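Type III effector NopAA (Sinorhizobium fredii USDA 257, PDB 6SDU) hydrolyses xyloglucan as a type III effector whose catalytic domain belongs to glycoside hydrolase family 12, and holds cellobiose in its substrate cleft. Local coordinates at residues A[36-41]-A[48-53]; A[81-86]-A[206-211]; A[115-120]-A[202-207]. All coordinates share one frame; numbering follows the deposited sequence.

Contact 1. Residues A[36-41]-A[48-53]; sequences WNNDVW and QTISVS
This is a buried sheet-to-sheet contact, in which Trp36 and Val40 point at strand 48-54 and the amide of Asn38 reaches it. Strand 34-40 belongs to one sheet and strand 48-54 to the other, so the pair spans the inside of the beta-jelly-roll sandwich of family 12 glycoside hydrolases. The strands run nearly antiparallel, but their axes stay 7.7 Å apart. Side chains bridge the gap, one of them reaching a backbone carbonyl.

The apolar end is built on the Trp36 indole. Both methyls of Val52 lie over one face of it. Val52 CG2 sits 3.6 Å from the centroid of the five-membered ring, a CH-pi contact. Val52 CG1 lies over the centre of the indole, 3.7 Å from Trp36 CZ2. Trp58 of the second sheet also meets the indole, ring to ring and edge-to-face. Near the indole, Ile50 uses two methyls. Its CG2 packs 3.7 Å from Asn38 CB, while its CD1 approaches Trp36 CB.

The polar end joins two amides. Gln48 CG is anti to the backbone N (chi1 -179°), and the chain stays extended to its amide. Gln48 NE2 donates to Asn38 OD1 at 2.7 Å, in a nearly straight bond. Asn38 ND2 in turn donates to Gln48 O at 3.3 Å. Each donor stands well above the plane of the carbonyl that accepts it. The two side chains slide past each other in opposite directions, with amide planes 49° apart. Asn38 is the centre of an inverse gamma turn. Further bonds tie down both amides: Asn38 ND2 also reaches Ala24 O, and Gln48 OE1 is hydrogen-bonded to Ser62 OG and Ser72 OG. Val40 closes this end, with its CG2 3.5 Å from Gln48 CD.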
loop_
_atom_site.group_PDB
_atom_site.type_symbol
_atom_site.label_atom_id
_atom_site.label_comp_id
_atom_site.label_asym_id
_atom_site.label_seq_id
_atom_site.Cartn_x
_atom_site.Cartn_y
_atom_site.Cartn_z
ATOM N N TRP A 36 -13.576 0.498 -3.645
ATOM C CA TRP A 36 -13.063 1.239 -2.496
ATOM C C TRP A 36 -13.531 0.553 -1.222
ATOM O O TRP A 36 -14.704 0.177 -1.121
ATOM C CB TRP A 36 -13.531 2.694 -2.532
ATOM C CG TRP A 36 -12.964 3.500 -3.696
ATOM C CD1 TRP A 36 -11.871 4.339 -3.672
ATOM C CD2 TRP A 36 -13.476 3.554 -5.037
ATOM N NE1 TRP A 36 -11.671 4.893 -4.919
ATOM C CE2 TRP A 36 -12.643 4.438 -5.771
ATOM C CE3 TRP A 36 -14.558 2.946 -5.690
ATOM C CZ2 TRP A 36 -12.851 4.713 -7.131
ATOM C CZ3 TRP A 36 -14.774 3.228 -7.031
ATOM C CH2 TRP A 36 -13.916 4.101 -7.741
ATOM N N ASN A 37 -12.621 0.390 -0.254
ATOM C CA ASN A 37 -12.894 -0.353 0.976
ATOM C C ASN A 37 -12.451 0.435 2.204
ATOM O O ASN A 37 -11.273 0.778 2.333
ATOM C CB ASN A 37 -12.189 -1.707 0.927
ATOM C CG ASN A 37 -12.605 -2.518 -0.280
ATOM O OD1 ASN A 37 -13.583 -3.267 -0.214
ATOM N ND2 ASN A 37 -11.887 -2.352 -1.405
ATOM N N ASN A 38 -13.405 0.707 3.104
ATOM C CA ASN A 38 -13.173 1.402 4.383
ATOM C C ASN A 38 -12.735 0.418 5.471
ATOM O O ASN A 38 -13.412 0.236 6.483
ATOM C CB ASN A 38 -14.433 2.146 4.810
ATOM C CG ASN A 38 -14.141 3.248 5.798
ATOM O OD1 ASN A 38 -13.067 3.834 5.766
ATOM N ND2 ASN A 38 -15.082 3.521 6.696
ATOM N N ASP A 39 -11.572 -0.200 5.269
ATOM C CA ASP A 39 -11.117 -1.273 6.161
ATOM C C ASP A 39 -10.558 -0.724 7.471
ATOM O O ASP A 39 -9.541 -0.018 7.454
ATOM C CB ASP A 39 -10.069 -2.133 5.467
ATOM C CG ASP A 39 -10.650 -2.975 4.372
ATOM O OD1 ASP A 39 -11.834 -2.750 4.010
ATOM O OD2 ASP A 39 -9.924 -3.882 3.892
ATOM N N VAL A 40 -11.259 -1.004 8.586
ATOM C CA VAL A 40 -10.865 -0.630 9.948
ATOM C C VAL A 40 -11.232 -1.779 10.874
ATOM O O VAL A 40 -12.389 -2.222 10.878
ATOM C CB VAL A 40 -11.552 0.647 10.474
ATOM C CG1 VAL A 40 -10.780 1.202 11.658
ATOM C CG2 VAL A 40 -11.713 1.668 9.407
ATOM N N TRP A 41 -10.256 -2.287 11.630
ATOM C CA TRP A 41 -10.480 -3.428 12.519
ATOM C C TRP A 41 -9.891 -3.209 13.913
ATOM O O TRP A 41 -9.370 -2.126 14.209
ATOM C CB TRP A 41 -9.872 -4.678 11.905
ATOM C CG TRP A 41 -8.424 -4.488 11.673
ATOM C CD1 TRP A 41 -7.418 -4.699 12.570
ATOM C CD2 TRP A 41 -7.807 -3.994 10.483
ATOM N NE1 TRP A 41 -6.208 -4.401 11.995
ATOM C CE2 TRP A 41 -6.415 -3.971 10.713
ATOM C CE3 TRP A 41 -8.292 -3.598 9.237
ATOM C CZ2 TRP A 41 -5.500 -3.558 9.746
ATOM C CZ3 TRP A 41 -7.375 -3.181 8.273
ATOM C CH2 TRP A 41 -5.999 -3.153 8.542
ATOM N N GLN A 48 -13.523 6.807 11.038
ATOM C CA GLN A 48 -12.871 6.876 9.741
ATOM C C GLN A 48 -13.941 7.012 8.679
ATOM O O GLN A 48 -14.830 6.157 8.607
ATOM C CB GLN A 48 -12.040 5.622 9.473
ATOM C CG GLN A 48 -11.321 5.658 8.157
ATOM C CD GLN A 48 -10.349 4.515 7.982
ATOM O OE1 GLN A 48 -9.243 4.520 8.533
ATOM N NE2 GLN A 48 -10.742 3.539 7.175
ATOM N N THR A 49 -13.772 7.982 7.774
ATOM C CA THR A 49 -14.752 8.225 6.715
ATOM C C THR A 49 -14.037 8.322 5.376
ATOM O O THR A 49 -13.180 9.195 5.170
ATOM C CB THR A 49 -15.550 9.509 6.998
ATOM O OG1 THR A 49 -16.329 9.338 8.189
ATOM C CG2 THR A 49 -16.467 9.892 5.814
ATOM N N ILE A 50 -14.423 7.453 4.462
ATOM C CA ILE A 50 -13.914 7.446 3.098
ATOM C C ILE A 50 -14.975 8.072 2.196
ATOM O O ILE A 50 -16.181 7.879 2.409
ATOM C CB ILE A 50 -13.559 6.001 2.680
ATOM C CG1 ILE A 50 -12.788 5.954 1.355
ATOM C CG2 ILE A 50 -14.812 5.127 2.668
ATOM C CD1 ILE A 50 -12.257 4.553 1.045
ATOM N N SER A 51 -14.542 8.900 1.247
ATOM C CA SER A 51 -15.443 9.480 0.255
ATOM C C SER A 51 -14.814 9.312 -1.115
ATOM O O SER A 51 -13.589 9.423 -1.256
ATOM C CB SER A 51 -15.768 10.963 0.526
ATOM O OG SER A 51 -14.655 11.786 0.236
ATOM N N VAL A 52 -15.647 8.991 -2.108
ATOM C CA VAL A 52 -15.199 8.783 -3.481
ATOM C C VAL A 52 -15.842 9.832 -4.369
ATOM O O VAL A 52 -17.076 9.945 -4.419
ATOM C CB VAL A 52 -15.533 7.375 -3.986
ATOM C CG1 VAL A 52 -15.028 7.223 -5.406
ATOM C CG2 VAL A 52 -14.931 6.341 -3.062
ATOM N N SER A 53 -15.015 10.592 -5.083
ATOM C CA SER A 53 -15.564 11.603 -5.973
ATOM C C SER A 53 -15.717 11.125 -7.414
ATOM O O SER A 53 -16.518 11.696 -8.161
ATOM C CB SER A 53 -14.667 12.843 -5.941
ATOM O OG SER A 53 -15.195 13.835 -6.787
#

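Contact 2. Residues A[81-86]-A[206-211]; sequences GKPLSS and DIEVGS
Lys82 and Val209 form an antiparallel hydrogen-bonded pair. Val209 N donates to Lys82 O at 2.8 Å, and Lys82 N donates to Val209 O at 3.2 Å. Gly81 N also lies close to Val209 O, but that bond is weak. Gly81 and Lys82 thus both face Val209, a G1 beta bulge, and Gly81 takes the positive phi (63°) that glycine accepts readily. Past the pair, Leu84 N donates to Ile207 O at 2.8 Å. Two CA-H...O contacts fill in between, from Glu208 CA to Lys82 O and from Pro83 CA to Ile207 O.

These bonds join the end of strand 72-83 to the start of strand 208-218, neighbours in the larger sheet of the jelly roll. After Leu84, the Asp206 carboxylate takes over as acceptor.

That carboxylate grips Ser85 twice. Asp206 OD1 receives Ser85 N at 2.8 Å on its syn lone pair. Asp206 OD2 receives Ser85 OG at 2.7 Å, also from the syn side but somewhat out of the carboxylate plane. A chi1 of -171° puts Asp206 CG anti to the backbone N, toward Ser85. Within the turn, Ser86 OG donates to Pro83 O, in the carbonyl plane and on a lone pair.

Apolar contact is smaller. Leu84 CB meets Ile207 CG2 at 3.9 Å, and Leu195 of helix 191-200 touches both Leu84 and Val209. Pro83 and Glu208 share the face of the sheet opposite Lys82 and Val209. There Glu208 CG lies 3.8 Å from Pro83 N, while its OE2 is hydrogen-bonded to Ser113 OG.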
loop_
_atom_site.group_PDB
_atom_site.type_symbol
_atom_site.label_atom_id
_atom_site.label_comp_id
_atom_site.label_asym_id
_atom_site.label_seq_id
_atom_site.Cartn_x
_atom_site.Cartn_y
_atom_site.Cartn_z
ATOM N N GLY A 81 -6.031 -10.426 -12.515
ATOM C CA GLY A 81 -6.345 -11.803 -12.857
ATOM C C GLY A 81 -5.633 -12.366 -14.079
ATOM O O GLY A 81 -6.261 -13.021 -14.918
ATOM N N LYS A 82 -4.324 -12.148 -14.180
ATOM C CA LYS A 82 -3.535 -12.581 -15.327
ATOM C C LYS A 82 -2.175 -13.074 -14.849
ATOM O O LYS A 82 -1.615 -12.506 -13.907
ATOM C CB LYS A 82 -3.314 -11.438 -16.332
ATOM C CG LYS A 82 -4.569 -10.961 -17.031
ATOM C CD LYS A 82 -4.339 -9.697 -17.865
ATOM C CE LYS A 82 -2.942 -9.638 -18.437
ATOM N NZ LYS A 82 -2.904 -10.018 -19.879
ATOM N N PRO A 83 -1.621 -14.111 -15.492
ATOM C CA PRO A 83 -0.240 -14.508 -15.192
ATOM C C PRO A 83 0.741 -13.412 -15.565
ATOM O O PRO A 83 0.551 -12.670 -16.535
ATOM C CB PRO A 83 -0.017 -15.742 -16.080
ATOM C CG PRO A 83 -1.375 -16.226 -16.420
ATOM C CD PRO A 83 -2.212 -14.980 -16.520
ATOM N N LEU A 84 1.811 -13.321 -14.775
ATOM C CA LEU A 84 2.822 -12.300 -15.027
ATOM C C LEU A 84 3.351 -12.389 -16.457
ATOM O O LEU A 84 3.572 -11.364 -17.115
ATOM C CB LEU A 84 3.960 -12.457 -14.030
ATOM C CG LEU A 84 5.045 -11.403 -14.096
ATOM C CD1 LEU A 84 4.429 -9.991 -13.991
ATOM C CD2 LEU A 84 5.967 -11.690 -12.944
ATOM N N SER A 85 3.524 -13.612 -16.963
ATOM C CA SER A 85 4.082 -13.808 -18.297
ATOM C C SER A 85 3.153 -13.290 -19.393
ATOM O O SER A 85 3.630 -12.842 -20.445
ATOM C CB SER A 85 4.386 -15.295 -18.509
ATOM O OG SER A 85 3.218 -16.086 -18.367
ATOM N N SER A 86 1.839 -13.316 -19.167
ATOM C CA SER A 86 0.899 -12.831 -20.173
ATOM C C SER A 86 0.752 -11.312 -20.164
ATOM O O SER A 86 0.055 -10.765 -21.028
ATOM C CB SER A 86 -0.467 -13.500 -19.997
ATOM O OG SER A 86 -1.139 -12.996 -18.855
ATOM N N ASP A 206 5.998 -17.784 -12.060
ATOM C CA ASP A 206 5.058 -17.078 -12.935
ATOM C C ASP A 206 3.753 -16.911 -12.159
ATOM O O ASP A 206 2.790 -17.673 -12.273
ATOM C CB ASP A 206 4.851 -17.812 -14.253
ATOM C CG ASP A 206 4.048 -16.986 -15.256
ATOM O OD1 ASP A 206 4.108 -15.737 -15.162
ATOM O OD2 ASP A 206 3.380 -17.574 -16.140
ATOM N N ILE A 207 3.763 -15.888 -11.317
ATOM C CA ILE A 207 2.658 -15.578 -10.427
ATOM C C ILE A 207 1.453 -15.099 -11.233
ATOM O O ILE A 207 1.595 -14.351 -12.216
ATOM C CB ILE A 207 3.195 -14.508 -9.462
ATOM C CG1 ILE A 207 2.273 -14.151 -8.330
ATOM C CG2 ILE A 207 3.545 -13.232 -10.215
ATOM C CD1 ILE A 207 2.859 -12.993 -7.525
ATOM N N GLU A 208 0.254 -15.518 -10.833
ATOM C CA GLU A 208 -0.964 -14.933 -11.388
ATOM C C GLU A 208 -1.313 -13.700 -10.556
ATOM O O GLU A 208 -1.680 -13.817 -9.385
ATOM C CB GLU A 208 -2.142 -15.906 -11.417
ATOM C CG GLU A 208 -3.264 -15.275 -12.241
ATOM C CD GLU A 208 -4.460 -16.157 -12.498
ATOM O OE1 GLU A 208 -4.328 -17.095 -13.312
ATOM O OE2 GLU A 208 -5.544 -15.876 -11.928
ATOM N N VAL A 209 -1.160 -12.524 -11.159
ATOM C CA VAL A 209 -1.430 -11.245 -10.507
ATOM C C VAL A 209 -2.929 -11.106 -10.257
ATOM O O VAL A 209 -3.736 -11.108 -11.194
ATOM C CB VAL A 209 -0.880 -10.093 -11.363
ATOM C CG1 VAL A 209 -1.101 -8.708 -10.711
ATOM C CG2 VAL A 209 0.592 -10.345 -11.647
ATOM N N GLY A 210 -3.302 -10.950 -8.990
ATOM C CA GLY A 210 -4.684 -10.870 -8.560
ATOM C C GLY A 210 -5.182 -9.447 -8.433
ATOM O O GLY A 210 -6.025 -9.007 -9.216
ATOM N N SER A 211 -4.724 -8.729 -7.409
ATOM C CA SER A 211 -5.233 -7.394 -7.130
ATOM C C SER A 211 -4.112 -6.368 -6.985
ATOM O O SER A 211 -3.081 -6.644 -6.365
ATOM C CB SER A 211 -6.066 -7.433 -5.849
ATOM O OG SER A 211 -6.878 -6.285 -5.754
#

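Contact 3. Residues A[115-120]-A[202-207]; sequences NKHEIM and GYFGDI
The rings of His117 and Phe204 form an edge-to-face pair, with the edge of Phe204 turned toward the face of His117. The planes stand at 73° and the centroids are 5.5 Å apart. Phe204 CB makes a CH-pi contact over the same imidazole face, shifted toward the rim and 4.0 Å from the ring centroid. At the edge of the phenyl, Phe204 CD2 is 3.9 Å from His117 CD2. One face of the phenyl is covered by Ile207 CD1, over its centre. The same Ile207 CD1 approaches His117 CB at 4.4 Å. The contact holds the loop that follows helix 191-200 against strand 117-125 of the jelly roll.

Phe204 CG stands between the backbone N and the carbonyl carbon (chi1 45°), and the edge of the ring beyond it meets the imidazole. Tyr203 O comes within 3.6 Å of His117 NE2 without a hydrogen bond. Ile198 of the helix touches Ile119, Tyr203 and Phe204, so helix and loop cover the strand together.

His117 and Ile119 face the loop. Glu118 points away. Met120, which follows Ile119 in the strand, touches the bound glucose unit. The contact therefore lies behind the sugar pocket, on the helix-bearing side of the sheet. Ile119 and Phe204 reach toward each other tip to tip, with Ile119 CD1 3.9 Å from Phe204 CE2.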
loop_
_atom_site.group_PDB
_atom_site.type_symbol
_atom_site.label_atom_id
_atom_site.label_comp_id
_atom_site.label_asym_id
_atom_site.label_seq_id
_atom_site.Cartn_x
_atom_site.Cartn_y
_atom_site.Cartn_z
ATOM N N ASN A 115 -3.270 -15.302 -2.827
ATOM C CA ASN A 115 -2.983 -14.545 -1.599
ATOM C C ASN A 115 -1.871 -15.187 -0.775
ATOM O O ASN A 115 -1.815 -15.022 0.442
ATOM C CB ASN A 115 -4.236 -14.350 -0.737
ATOM C CG ASN A 115 -5.359 -13.647 -1.481
ATOM O OD1 ASN A 115 -6.495 -14.111 -1.493
ATOM N ND2 ASN A 115 -5.041 -12.527 -2.110
ATOM N N LYS A 116 -0.909 -15.824 -1.440
ATOM C CA LYS A 116 0.263 -16.362 -0.769
ATOM C C LYS A 116 1.450 -15.438 -0.895
ATOM O O LYS A 116 2.447 -15.627 -0.196
ATOM C CB LYS A 116 0.608 -17.763 -1.325
ATOM C CG LYS A 116 -0.475 -18.820 -1.000
ATOM C CD LYS A 116 -0.144 -19.597 0.271
ATOM C CE LYS A 116 -1.406 -19.956 1.066
ATOM N NZ LYS A 116 -1.881 -18.912 2.064
ATOM N N HIS A 117 1.352 -14.419 -1.740
ATOM C CA HIS A 117 2.404 -13.427 -1.909
ATOM C C HIS A 117 1.797 -12.038 -1.902
ATOM O O HIS A 117 0.848 -11.763 -2.646
ATOM C CB HIS A 117 3.166 -13.668 -3.218
ATOM C CG HIS A 117 3.837 -14.997 -3.257
ATOM N ND1 HIS A 117 3.254 -16.104 -3.836
ATOM C CD2 HIS A 117 5.025 -15.411 -2.749
ATOM C CE1 HIS A 117 4.067 -17.140 -3.708
ATOM N NE2 HIS A 117 5.151 -16.745 -3.056
ATOM N N GLU A 118 2.349 -11.171 -1.056
ATOM C CA GLU A 118 1.946 -9.777 -0.939
ATOM C C GLU A 118 3.158 -8.902 -1.242
ATOM O O GLU A 118 4.231 -9.097 -0.653
ATOM C CB GLU A 118 1.420 -9.513 0.477
ATOM C CG GLU A 118 0.802 -8.196 0.657
ATOM C CD GLU A 118 0.518 -7.876 2.129
ATOM O OE1 GLU A 118 0.730 -8.746 3.008
ATOM O OE2 GLU A 118 0.085 -6.742 2.390
ATOM N N ILE A 119 3.012 -7.975 -2.186
ATOM C CA ILE A 119 4.083 -7.040 -2.547
ATOM C C ILE A 119 3.612 -5.621 -2.228
ATOM O O ILE A 119 2.580 -5.170 -2.749
ATOM C CB ILE A 119 4.498 -7.166 -4.020
ATOM C CG1 ILE A 119 4.986 -8.595 -4.324
ATOM C CG2 ILE A 119 5.585 -6.101 -4.367
ATOM C CD1 ILE A 119 3.897 -9.537 -4.822
ATOM N N MET A 120 4.355 -4.928 -1.361
ATOM C CA MET A 120 4.031 -3.573 -0.918
ATOM C C MET A 120 5.041 -2.588 -1.484
ATOM O O MET A 120 6.244 -2.873 -1.528
ATOM C CB MET A 120 4.034 -3.453 0.613
ATOM C CG MET A 120 3.128 -4.424 1.392
ATOM S SD MET A 120 2.754 -3.775 3.045
ATOM C CE MET A 120 1.550 -2.529 2.604
ATOM N N GLY A 202 13.949 -15.030 -7.035
ATOM C CA GLY A 202 13.431 -16.327 -6.656
ATOM C C GLY A 202 12.355 -16.363 -5.593
ATOM O O GLY A 202 12.086 -17.445 -5.059
ATOM N N TYR A 203 11.707 -15.229 -5.287
ATOM C CA TYR A 203 10.633 -15.238 -4.288
ATOM C C TYR A 203 9.384 -15.961 -4.780
ATOM O O TYR A 203 8.669 -16.561 -3.972
ATOM C CB TYR A 203 10.292 -13.816 -3.859
ATOM C CG TYR A 203 11.382 -13.245 -3.004
ATOM C CD1 TYR A 203 11.540 -13.650 -1.682
ATOM C CD2 TYR A 203 12.296 -12.341 -3.534
ATOM C CE1 TYR A 203 12.568 -13.135 -0.893
ATOM C CE2 TYR A 203 13.323 -11.825 -2.766
ATOM C CZ TYR A 203 13.455 -12.224 -1.447
ATOM O OH TYR A 203 14.482 -11.714 -0.689
ATOM N N PHE A 204 9.092 -15.901 -6.079
ATOM C CA PHE A 204 7.970 -16.623 -6.665
ATOM C C PHE A 204 8.267 -16.868 -8.141
ATOM O O PHE A 204 9.229 -16.333 -8.696
ATOM C CB PHE A 204 6.634 -15.873 -6.490
ATOM C CG PHE A 204 6.699 -14.395 -6.797
ATOM C CD1 PHE A 204 6.914 -13.936 -8.099
ATOM C CD2 PHE A 204 6.521 -13.457 -5.782
ATOM C CE1 PHE A 204 6.976 -12.560 -8.376
ATOM C CE2 PHE A 204 6.582 -12.075 -6.049
ATOM C CZ PHE A 204 6.801 -11.628 -7.348
ATOM N N GLY A 205 7.433 -17.705 -8.763
ATOM C CA GLY A 205 7.526 -18.047 -10.180
ATOM C C GLY A 205 6.632 -17.180 -11.048
ATOM O O GLY A 205 6.524 -15.969 -10.816
ATOM N N ASP A 206 5.998 -17.784 -12.060
ATOM C CA ASP A 206 5.058 -17.078 -12.935
ATOM C C ASP A 206 3.753 -16.911 -12.159
ATOM O O ASP A 206 2.790 -17.673 -12.273
ATOM C CB ASP A 206 4.851 -17.812 -14.253
ATOM C CG ASP A 206 4.048 -16.986 -15.256
ATOM O OD1 ASP A 206 4.108 -15.737 -15.162
ATOM O OD2 ASP A 206 3.380 -17.574 -16.140
ATOM N N ILE A 207 3.763 -15.888 -11.317
ATOM C CA ILE A 207 2.658 -15.578 -10.427
ATOM C C ILE A 207 1.453 -15.099 -11.233
ATOM O O ILE A 207 1.595 -14.351 -12.216
ATOM C CB ILE A 207 3.195 -14.508 -9.462
ATOM C CG1 ILE A 207 2.273 -14.151 -8.330
ATOM C CG2 ILE A 207 3.545 -13.232 -10.215
ATOM C CD1 ILE A 207 2.859 -12.993 -7.525
#

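In the fold
Contact 1 is the buried one. It crosses between the two sheets, and side chains carry it, with one backbone carbonyl as acceptor: an indole face, methyls and paired amides. Contacts 2 and 3 are partly buried and centred about 10 Å apart, while contact 1 is centred about 27 Å from each. Contact 2 works within a sheet and relies on backbone bonds, with a carboxylate gripping the exposed Ser85. Contact 3 packs a loop on a strand with rings and apolar tips. All three reach the larger sheet. Contacts 2 and 3 share Asp206 and Ile207: Asp206 bonds to Ser85 in contact 2 and takes no part in contact 3, while Ile207 touches partners in both.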